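Local coordinates for B-cell lymphoma 3 protein (Homo sapiens, PDB 1K1A) that regulates transcription of NF-kappa-B target genes, inhibiting nuclear entry of the p50 subunit and acting as a transcriptional activator in the nucleus, here seen as its ankyrin repeat domain, at residues Leu50-Ile55 with Ala82-Ala86; Asp108-Arg112 with Gly139-Val145; Val124-Gln129 with Asn160-Met165; Ala186-Ala190 with Val199-Val203. All blocks are in the same frame, centred on the assembly; numbering follows the deposited sequence. Where two conformers were deposited one is given.

Interaction 1 of 4, residues Leu50-Ile55 with Ala82-Ala86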
# COMPACT_ATOMS: atom_id res chain seq x y z
N LEU A 50 6.52 14.36 -10.54
CA LEU A 50 5.33 13.85 -9.85
C LEU A 50 5.71 13.10 -8.57
O LEU A 50 5.06 13.27 -7.53
CB LEU A 50 4.48 12.96 -10.77
CG LEU A 50 3.19 12.36 -10.19
CD1 LEU A 50 2.24 13.45 -9.67
CD2 LEU A 50 2.50 11.51 -11.23
N HIS A 51 6.74 12.27 -8.65
CA HIS A 51 7.23 11.57 -7.47
C HIS A 51 7.53 12.61 -6.40
O HIS A 51 7.18 12.43 -5.23
CB HIS A 51 8.54 10.82 -7.76
CG HIS A 51 8.39 9.65 -8.69
ND1 HIS A 51 7.38 8.73 -8.59
CD2 HIS A 51 9.17 9.24 -9.72
CE1 HIS A 51 7.52 7.81 -9.53
NE2 HIS A 51 8.60 8.10 -10.24
N LEU A 52 8.20 13.69 -6.80
CA LEU A 52 8.59 14.74 -5.86
C LEU A 52 7.39 15.48 -5.27
O LEU A 52 7.42 15.88 -4.10
CB LEU A 52 9.56 15.72 -6.53
CG LEU A 52 10.98 15.17 -6.67
CD1 LEU A 52 11.90 16.18 -7.37
CD2 LEU A 52 11.52 14.78 -5.31
N ALA A 53 6.35 15.65 -6.06
CA ALA A 53 5.14 16.30 -5.59
C ALA A 53 4.49 15.49 -4.47
O ALA A 53 3.96 16.06 -3.52
CB ALA A 53 4.16 16.52 -6.72
N VAL A 54 4.52 14.17 -4.60
CA VAL A 54 3.95 13.29 -3.58
C VAL A 54 4.84 13.27 -2.34
O VAL A 54 4.36 13.35 -1.21
CB VAL A 54 3.79 11.86 -4.11
CG1 VAL A 54 3.36 10.93 -2.98
CG2 VAL A 54 2.80 11.83 -5.25
N ILE A 55 6.14 13.17 -2.57
CA ILE A 55 7.11 13.15 -1.48
C ILE A 55 7.08 14.46 -0.68
O ILE A 55 7.28 14.45 0.53
CB ILE A 55 8.53 12.88 -2.04
CG1 ILE A 55 8.70 11.40 -2.39
CG2 ILE A 55 9.59 13.35 -1.06
CD1 ILE A 55 9.76 11.14 -3.46
N ALA A 82 3.47 6.46 -8.06
CA ALA A 82 2.98 7.59 -7.28
C ALA A 82 2.13 7.11 -6.10
O ALA A 82 2.23 7.64 -4.99
CB ALA A 82 2.19 8.51 -8.17
N ALA A 83 1.29 6.11 -6.35
CA ALA A 83 0.42 5.56 -5.32
C ALA A 83 1.20 4.95 -4.16
O ALA A 83 0.84 5.14 -3.00
CB ALA A 83 -0.55 4.54 -5.91
N HIS A 84 2.26 4.19 -4.49
CA HIS A 84 3.12 3.58 -3.47
C HIS A 84 3.71 4.68 -2.59
O HIS A 84 3.78 4.55 -1.37
CB HIS A 84 4.30 2.81 -4.09
CG HIS A 84 3.94 1.52 -4.77
ND1 HIS A 84 3.79 0.33 -4.09
CD2 HIS A 84 3.82 1.22 -6.08
CE1 HIS A 84 3.54 -0.64 -4.95
NE2 HIS A 84 3.55 -0.13 -6.17
N LEU A 85 4.19 5.74 -3.23
CA LEU A 85 4.85 6.82 -2.49
C LEU A 85 3.88 7.58 -1.60
O LEU A 85 4.25 7.98 -0.49
CB LEU A 85 5.56 7.78 -3.45
CG LEU A 85 6.79 7.22 -4.17
CD1 LEU A 85 7.32 8.24 -5.17
CD2 LEU A 85 7.88 6.84 -3.16
N ALA A 86 2.65 7.78 -2.07
CA ALA A 86 1.63 8.43 -1.25
C ALA A 86 1.36 7.60 0.01
O ALA A 86 1.19 8.16 1.10
CB ALA A 86 0.34 8.66 -2.03
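V54 and L85 carry this contact between two helices that run nearly parallel. The short axes lie 9.1 Å apart at 17°. The tight part is at V54. Its CG1 is anti to the backbone N (chi1 173°), and this turns the methyl onto the backbone of the second helix. V54 CG1 comes to 3.4 Å from A86 N. V54 CG1 also lies 3.9 Å from both A86 CB and L85 CB, so one branch touches two successive residues. The small side chain of A86 is consistent with this close approach. V54 CG2 is only loosely near A82 CB. L50 reaches that methyl too, with its CD2 branch 4.3 Å from A82 CB.

L85 reaches back toward the first helix. L85 CD1 touches the H51 ring obliquely, 3.5 Å from H51 ND1. It also meets the H51 CB. No hydrogen bond crosses between the helices, and ND1 of H51 is buried here without a polar partner in the model. The looser side is at I55, which is partly exposed. There I55 CD1 only grazes L85 CD1, at 4.2 Å.

The two segments belong to ankyrin repeats 2 and 3. They are the first helices of successive helix pairs, stacked side by side as is usual in ankyrin domains. Behind them lie the second helices: L50 packs on V62 and V66 of helix 59-67, and A82 and A86 pack on L98 and L95 of helix 92-101. L52 faces the other way, onto helix 12-18.

Interaction 2 of 4, residues Asp108-Arg112 with Gly139-Val145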
# COMPACT_ATOMS: atom_id res chain seq x y z
N ASP A 108 -3.03 1.64 -12.08
CA ASP A 108 -3.30 0.26 -11.67
C ASP A 108 -2.86 0.07 -10.23
O ASP A 108 -1.67 0.12 -9.93
CB ASP A 108 -2.53 -0.71 -12.57
CG ASP A 108 -3.03 -2.15 -12.46
OD1 ASP A 108 -3.67 -2.53 -11.44
OD2 ASP A 108 -2.82 -2.99 -13.37
N LEU A 109 -3.82 -0.15 -9.34
CA LEU A 109 -3.47 -0.29 -7.92
C LEU A 109 -2.86 -1.64 -7.59
O LEU A 109 -2.44 -1.89 -6.45
CB LEU A 109 -4.69 -0.01 -7.02
CG LEU A 109 -5.20 1.43 -7.04
CD1 LEU A 109 -6.53 1.54 -6.30
CD2 LEU A 109 -4.18 2.41 -6.46
N GLU A 110 -2.79 -2.52 -8.57
CA GLU A 110 -2.16 -3.82 -8.34
C GLU A 110 -0.66 -3.79 -8.66
O GLU A 110 0.03 -4.81 -8.57
CB GLU A 110 -2.87 -4.92 -9.12
CG GLU A 110 -4.28 -5.18 -8.62
CD GLU A 110 -4.42 -4.97 -7.12
OE1 GLU A 110 -5.28 -4.16 -6.72
OE2 GLU A 110 -3.67 -5.60 -6.35
N ALA A 111 -0.16 -2.60 -8.99
CA ALA A 111 1.28 -2.42 -9.26
C ALA A 111 2.16 -2.97 -8.13
O ALA A 111 1.89 -2.74 -6.95
CB ALA A 111 1.59 -0.94 -9.50
N ARG A 112 3.23 -3.68 -8.50
CA ARG A 112 4.15 -4.24 -7.51
C ARG A 112 5.50 -3.52 -7.57
O ARG A 112 6.08 -3.39 -8.66
CB ARG A 112 4.36 -5.74 -7.75
CG ARG A 112 3.06 -6.56 -7.98
CD ARG A 112 2.08 -6.51 -6.83
NE ARG A 112 0.83 -7.23 -7.09
CZ ARG A 112 0.69 -8.55 -6.97
NH1 ARG A 112 1.72 -9.30 -6.61
NH2 ARG A 112 -0.49 -9.13 -7.21
N GLY A 139 -10.87 0.21 -5.39
CA GLY A 139 -10.66 -1.01 -6.15
C GLY A 139 -9.43 -1.87 -5.88
O GLY A 139 -9.23 -2.87 -6.57
N ALA A 140 -8.59 -1.49 -4.91
CA ALA A 140 -7.41 -2.30 -4.59
C ALA A 140 -7.81 -3.71 -4.14
O ALA A 140 -8.75 -3.88 -3.35
CB ALA A 140 -6.58 -1.63 -3.52
N ASP A 141 -7.10 -4.72 -4.65
CA ASP A 141 -7.37 -6.11 -4.32
C ASP A 141 -6.94 -6.37 -2.87
O ASP A 141 -5.75 -6.35 -2.56
CB ASP A 141 -6.61 -7.03 -5.28
CG ASP A 141 -7.09 -8.47 -5.23
OD1 ASP A 141 -7.66 -8.87 -4.19
OD2 ASP A 141 -6.95 -9.27 -6.18
N ILE A 142 -7.92 -6.60 -2.01
CA ILE A 142 -7.67 -6.78 -0.58
C ILE A 142 -6.94 -8.08 -0.23
O ILE A 142 -6.37 -8.20 0.86
CB ILE A 142 -8.99 -6.69 0.22
CG1 ILE A 142 -8.70 -6.56 1.71
CG2 ILE A 142 -9.88 -7.91 -0.08
CD1 ILE A 142 -9.87 -6.11 2.54
N ASP A 143 -6.94 -9.03 -1.16
CA ASP A 143 -6.30 -10.33 -0.92
C ASP A 143 -5.00 -10.49 -1.72
O ASP A 143 -4.41 -11.57 -1.74
CB ASP A 143 -7.24 -11.48 -1.27
CG ASP A 143 -8.48 -11.55 -0.37
OD1 ASP A 143 -8.34 -11.48 0.88
OD2 ASP A 143 -9.63 -11.71 -0.83
N ALA A 144 -4.55 -9.43 -2.38
CA ALA A 144 -3.32 -9.52 -3.17
C ALA A 144 -2.13 -10.07 -2.38
O ALA A 144 -1.87 -9.64 -1.25
CB ALA A 144 -2.97 -8.17 -3.77
N VAL A 145 -1.40 -11.02 -2.97
CA VAL A 145 -0.22 -11.60 -2.33
C VAL A 145 1.05 -11.21 -3.08
O VAL A 145 1.18 -11.45 -4.29
CB VAL A 145 -0.28 -13.15 -2.21
CG1 VAL A 145 -1.62 -13.61 -1.63
CG2 VAL A 145 -0.02 -13.81 -3.55
O HOH W 1 -3.74 -4.75 -3.38
O HOH W 2 -7.01 -3.16 -8.32
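E110 bridges two loops with both carboxylate oxygens, one by a direct bond and both through water. E110 OE1 accepts from the backbone N of D141 at 2.8 Å. The bond is nearly straight (167°), but the N-H comes from above the carboxylate plane. Water 2 gives one hydrogen to E110 OE1 and one to G139 O. Water 1 joins E110 OE2 to D141 O in the same way. A bend at chi2 (-33°) folds the carboxylate over D141, where E110 OE2 lies 3.4 Å from D141 CB. With an alanine here the carboxylate is gone, and D141 N and both waters would probably lose this acceptor, weakening the tie between the loops.

Beside this polar bridge, L109 CD1 rests 4.2 Å from A140 CB. R112 adds a weak bond from NH1 to V145 O, 3.2 Å long.

Each loop carries a type I turn, from D108 to A111 and from D141 to A144. Each turn opens with an Asx turn: D108 OD1 accepts from E110 N, and D141 OD1 from D143 N. The equivalent turns of successive repeats thus repeat the same design, as in the beta-hairpin loops of ankyrin domains. D143 OD1 continues the series by accepting from N175 N. Next to the loops, L109 and A140 both pack on L135 of helix 129-137, and I142 covers L136 of that helix.

Interaction 3 of 4, residues Val124-Gln129 with Asn160-Met165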
# COMPACT_ATOMS: atom_id res chain seq x y z
N VAL A 124 -0.91 -0.74 4.81
CA VAL A 124 -1.20 -1.55 6.00
C VAL A 124 -0.01 -1.53 6.95
O VAL A 124 -0.17 -1.40 8.17
CB VAL A 124 -1.59 -2.99 5.61
CG1 VAL A 124 -1.62 -3.92 6.85
CG2 VAL A 124 -2.93 -3.01 4.89
N ASN A 125 1.19 -1.62 6.38
CA ASN A 125 2.43 -1.57 7.15
C ASN A 125 2.63 -0.25 7.90
O ASN A 125 3.19 -0.25 8.99
CB ASN A 125 3.63 -1.92 6.27
CG ASN A 125 3.69 -3.40 5.94
OD1 ASN A 125 3.05 -4.22 6.60
ND2 ASN A 125 4.47 -3.76 4.91
N THR A 126 2.17 0.86 7.33
CA THR A 126 2.22 2.13 8.04
C THR A 126 1.07 2.19 9.04
O THR A 126 1.06 3.03 9.93
CB THR A 126 2.11 3.33 7.09
OG1 THR A 126 0.77 3.41 6.58
CG2 THR A 126 2.98 3.16 5.85
N GLU A 127 0.10 1.30 8.86
CA GLU A 127 -1.10 1.26 9.70
C GLU A 127 -1.92 2.54 9.62
O GLU A 127 -2.68 2.86 10.54
CB GLU A 127 -0.74 0.94 11.15
CG GLU A 127 0.06 -0.35 11.29
CD GLU A 127 0.64 -0.51 12.66
OE1 GLU A 127 0.92 0.53 13.31
OE2 GLU A 127 0.84 -1.66 13.09
N CYS A 128 -1.77 3.27 8.52
CA CYS A 128 -2.57 4.46 8.30
C CYS A 128 -3.95 4.04 7.83
O CYS A 128 -4.12 3.55 6.72
CB CYS A 128 -1.90 5.37 7.27
SG CYS A 128 -2.83 6.88 6.89
N GLN A 129 -4.95 4.24 8.69
CA GLN A 129 -6.30 3.81 8.38
C GLN A 129 -6.89 4.55 7.19
O GLN A 129 -7.67 3.99 6.43
CB GLN A 129 -7.19 3.96 9.62
CG GLN A 129 -6.67 3.15 10.81
CD GLN A 129 -7.36 3.49 12.11
OE1 GLN A 129 -8.50 3.96 12.11
NE2 GLN A 129 -6.69 3.24 13.22
N ASN A 160 2.17 -7.84 12.43
CA ASN A 160 2.53 -6.53 13.00
C ASN A 160 1.78 -6.25 14.30
O ASN A 160 1.92 -5.17 14.88
CB ASN A 160 2.21 -5.40 12.01
CG ASN A 160 2.98 -5.52 10.69
OD1 ASN A 160 4.00 -6.20 10.61
ND2 ASN A 160 2.49 -4.83 9.66
N ASN A 161 0.96 -7.20 14.73
CA ASN A 161 0.13 -7.03 15.92
C ASN A 161 -0.66 -5.72 15.92
O ASN A 161 -0.60 -4.94 16.87
CB ASN A 161 0.98 -7.16 17.20
CG ASN A 161 0.13 -7.19 18.46
OD1 ASN A 161 -0.98 -7.73 18.45
ND2 ASN A 161 0.64 -6.60 19.54
N SER A 162 -1.39 -5.47 14.84
CA SER A 162 -2.22 -4.28 14.74
C SER A 162 -3.70 -4.65 14.69
O SER A 162 -4.24 -4.97 13.62
CB SER A 162 -1.87 -3.46 13.49
OG SER A 162 -2.74 -2.33 13.41
N LEU A 163 -4.35 -4.60 15.84
CA LEU A 163 -5.77 -4.91 15.94
C LEU A 163 -6.62 -3.97 15.07
O LEU A 163 -7.62 -4.38 14.51
CB LEU A 163 -6.23 -4.86 17.39
CG LEU A 163 -7.69 -5.22 17.64
CD1 LEU A 163 -8.00 -6.63 17.12
CD2 LEU A 163 -8.02 -5.11 19.12
N SER A 164 -6.22 -2.71 14.98
CA SER A 164 -6.94 -1.76 14.14
C SER A 164 -6.96 -2.23 12.67
O SER A 164 -8.02 -2.30 12.05
CB SER A 164 -6.33 -0.36 14.25
OG SER A 164 -6.55 0.17 15.56
N MET A 165 -5.79 -2.55 12.12
CA MET A 165 -5.71 -2.98 10.72
C MET A 165 -6.45 -4.30 10.49
O MET A 165 -7.10 -4.49 9.45
CB MET A 165 -4.26 -3.12 10.25
CG MET A 165 -3.54 -1.80 10.01
SD MET A 165 -4.36 -0.74 8.76
CE MET A 165 -5.15 0.41 9.79
O HOH W 3 -0.04 -3.44 10.13
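M165 packs along E127 and Q129 and buries more surface than any other residue here. Its chain bends at chi2 (-59°) and again at chi3, and this folds the sulfur and CE along the backbone of E127. M165 CE ends 3.3 Å from Q129 CG and 3.6 Å from E127 O. Nearer its root, M165 CG lies 4.3 Å from V124 CG1. E127 CB and CG both lie against M165 CG.

The direct polar link is between two amides. N160 ND2 donates to N125 OD1 at 3.2 Å. The acceptor lies in the amide plane of N160, but the donor sits 29° from the carbonyl plane of N125. The two amide planes are 60° apart. Water 3 extends the link, giving a hydrogen to V124 O and accepting one from N160 ND2.

Both segments contain the turn between the two helices of an ankyrin repeat, here repeats 4 and 5. E127 and N161 each end the first helix in a Schellman motif with positive phi. C128 and S162 then take the N-cap position of the second helix, and S162 OG accepts a weak capping bond from M165 N.

Other van der Waals contacts complete the set. The extended chain of E127 brings OE2 to 3.3 Å from S162 CB. A glycine in its place lacks CB, CG and the carboxylate, and would probably leave M165 CG and S162 CB without this cover. Further out, Q129 NE2 lies 3.8 Å from S164 CB. V124 and M165 both touch V132 of helix 129-137 and A157 of helix 153-159.

Interaction 4 of 4, residues Ala186-Ala190 with Val199-Val203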
# COMPACT_ATOMS: atom_id res chain seq x y z
N ALA A 186 -3.53 -16.53 9.24
CA ALA A 186 -3.49 -15.46 10.22
C ALA A 186 -3.65 -16.04 11.62
O ALA A 186 -2.98 -15.62 12.57
CB ALA A 186 -4.60 -14.46 9.94
N LEU A 187 -4.54 -17.01 11.75
CA LEU A 187 -4.82 -17.60 13.06
C LEU A 187 -3.63 -18.39 13.64
O LEU A 187 -3.42 -18.39 14.86
CB LEU A 187 -6.08 -18.46 13.00
CG LEU A 187 -6.67 -18.89 14.34
CD1 LEU A 187 -6.98 -17.70 15.22
CD2 LEU A 187 -7.92 -19.75 14.13
N HIS A 188 -2.86 -19.07 12.78
CA HIS A 188 -1.65 -19.75 13.27
C HIS A 188 -0.76 -18.74 13.96
O HIS A 188 -0.25 -18.98 15.05
CB HIS A 188 -0.85 -20.38 12.13
CG HIS A 188 -1.49 -21.58 11.51
ND1 HIS A 188 -1.23 -22.87 11.93
CD2 HIS A 188 -2.34 -21.69 10.46
CE1 HIS A 188 -1.91 -23.71 11.18
NE2 HIS A 188 -2.59 -23.02 10.28
N SER A 189 -0.55 -17.59 13.30
CA SER A 189 0.33 -16.55 13.83
C SER A 189 -0.15 -15.97 15.15
O SER A 189 0.63 -15.88 16.12
CB SER A 189 0.52 -15.43 12.80
OG SER A 189 1.54 -15.74 11.88
N ALA A 190 -1.42 -15.58 15.19
CA ALA A 190 -2.01 -15.01 16.41
C ALA A 190 -2.00 -16.02 17.55
O ALA A 190 -1.69 -15.67 18.69
CB ALA A 190 -3.43 -14.51 16.14
N VAL A 199 -6.68 -13.14 18.39
CA VAL A 199 -7.27 -14.46 18.33
C VAL A 199 -8.79 -14.33 18.43
O VAL A 199 -9.53 -14.93 17.65
CB VAL A 199 -6.73 -15.40 19.44
CG1 VAL A 199 -7.39 -16.77 19.36
CG2 VAL A 199 -5.21 -15.54 19.33
N ARG A 200 -9.25 -13.52 19.38
CA ARG A 200 -10.68 -13.32 19.58
C ARG A 200 -11.34 -12.77 18.32
O ARG A 200 -12.40 -13.24 17.91
CB ARG A 200 -10.95 -12.38 20.75
CG ARG A 200 -10.76 -13.00 22.13
CD ARG A 200 -10.92 -12.01 23.29
NE ARG A 200 -10.50 -12.59 24.56
CZ ARG A 200 -9.49 -12.14 25.30
NH1 ARG A 200 -8.80 -11.07 24.90
NH2 ARG A 200 -9.18 -12.75 26.43
N THR A 201 -10.72 -11.75 17.73
CA THR A 201 -11.26 -11.11 16.54
C THR A 201 -11.32 -12.06 15.33
O THR A 201 -12.35 -12.16 14.67
CB THR A 201 -10.46 -9.84 16.20
OG1 THR A 201 -10.85 -8.78 17.09
CG2 THR A 201 -10.84 -9.30 14.83
N LEU A 202 -10.22 -12.75 15.05
CA LEU A 202 -10.19 -13.71 13.94
C LEU A 202 -11.23 -14.85 14.09
O LEU A 202 -11.89 -15.21 13.14
CB LEU A 202 -8.79 -14.30 13.77
CG LEU A 202 -7.66 -13.33 13.40
CD1 LEU A 202 -6.29 -13.97 13.58
CD2 LEU A 202 -7.83 -12.80 11.97
N VAL A 203 -11.34 -15.41 15.29
CA VAL A 203 -12.27 -16.52 15.52
C VAL A 203 -13.72 -16.09 15.32
O VAL A 203 -14.51 -16.79 14.69
CB VAL A 203 -12.11 -17.14 16.94
CG1 VAL A 203 -13.26 -18.11 17.24
CG2 VAL A 203 -10.77 -17.85 17.06
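L202 lays its CD1 methyl across the first helix, over A186 and A190. L202 CD1 is 4.0 Å from A186 CB and 3.9 Å from A190 CB. These alanines are one helical turn apart, so the methyl sits between them. L202 CD1 also reaches the backbone, 3.8 Å from A186 O. CG of L202 lies beside its backbone N (chi1 -63°), and from there both methyls can face the A186 side. CD2 is the more distant of the two.

L187 answers from the first helix. Its side chain and that of L202 slide past each other in opposite directions, with L187 CD1 4.1 Å from L202 CB. The same CD1 touches V199 CG1 and V203 CG2, residues one turn apart on the second helix. V199 closes the other end with its CG2 branch, 3.8 Å from A190 CB and 3.6 Å from A190 O.

The two helices run nearly antiparallel, at 159°, with short axes 9.8 Å apart. They form the antiparallel helix pair of ankyrin repeat 6, and this is the packing inside one repeat. Neighbours on both sides extend it. A186 meets V158 of helix 153-159, while V199 and V203 lean on I231 and L232 of helix 226-232.

No hydrogen bond joins the segments. Side chain meets side chain only through aliphatic groups, and some methyls also rest on backbone carbonyl oxygens. The pair is therefore held by shape and by burial of apolar surface. The small alanines on one helix probably allow the leucine and valine branches of the other to come close to its backbone.

In the fold
From the N terminus, interaction 1 comes first and joins the first helices of repeats 2 and 3, closing a loop that includes helix 59-67. Interaction 2 opens after it and ties the loop at 108-112 to the loop at 139-145, one repeat on. The two touch where H84 and A83 meet residues 109-112. Interaction 3 crosses interaction 2 along the chain, since 124-129 lies between the segments of interaction 2 and 160-165 lies beyond 139-145. It links the helix turns of repeats 4 and 5. Interaction 4 closes a short loop inside repeat 6 and touches interaction 3 through L163 and T201. Its centre is about 34 Å from that of interaction 1.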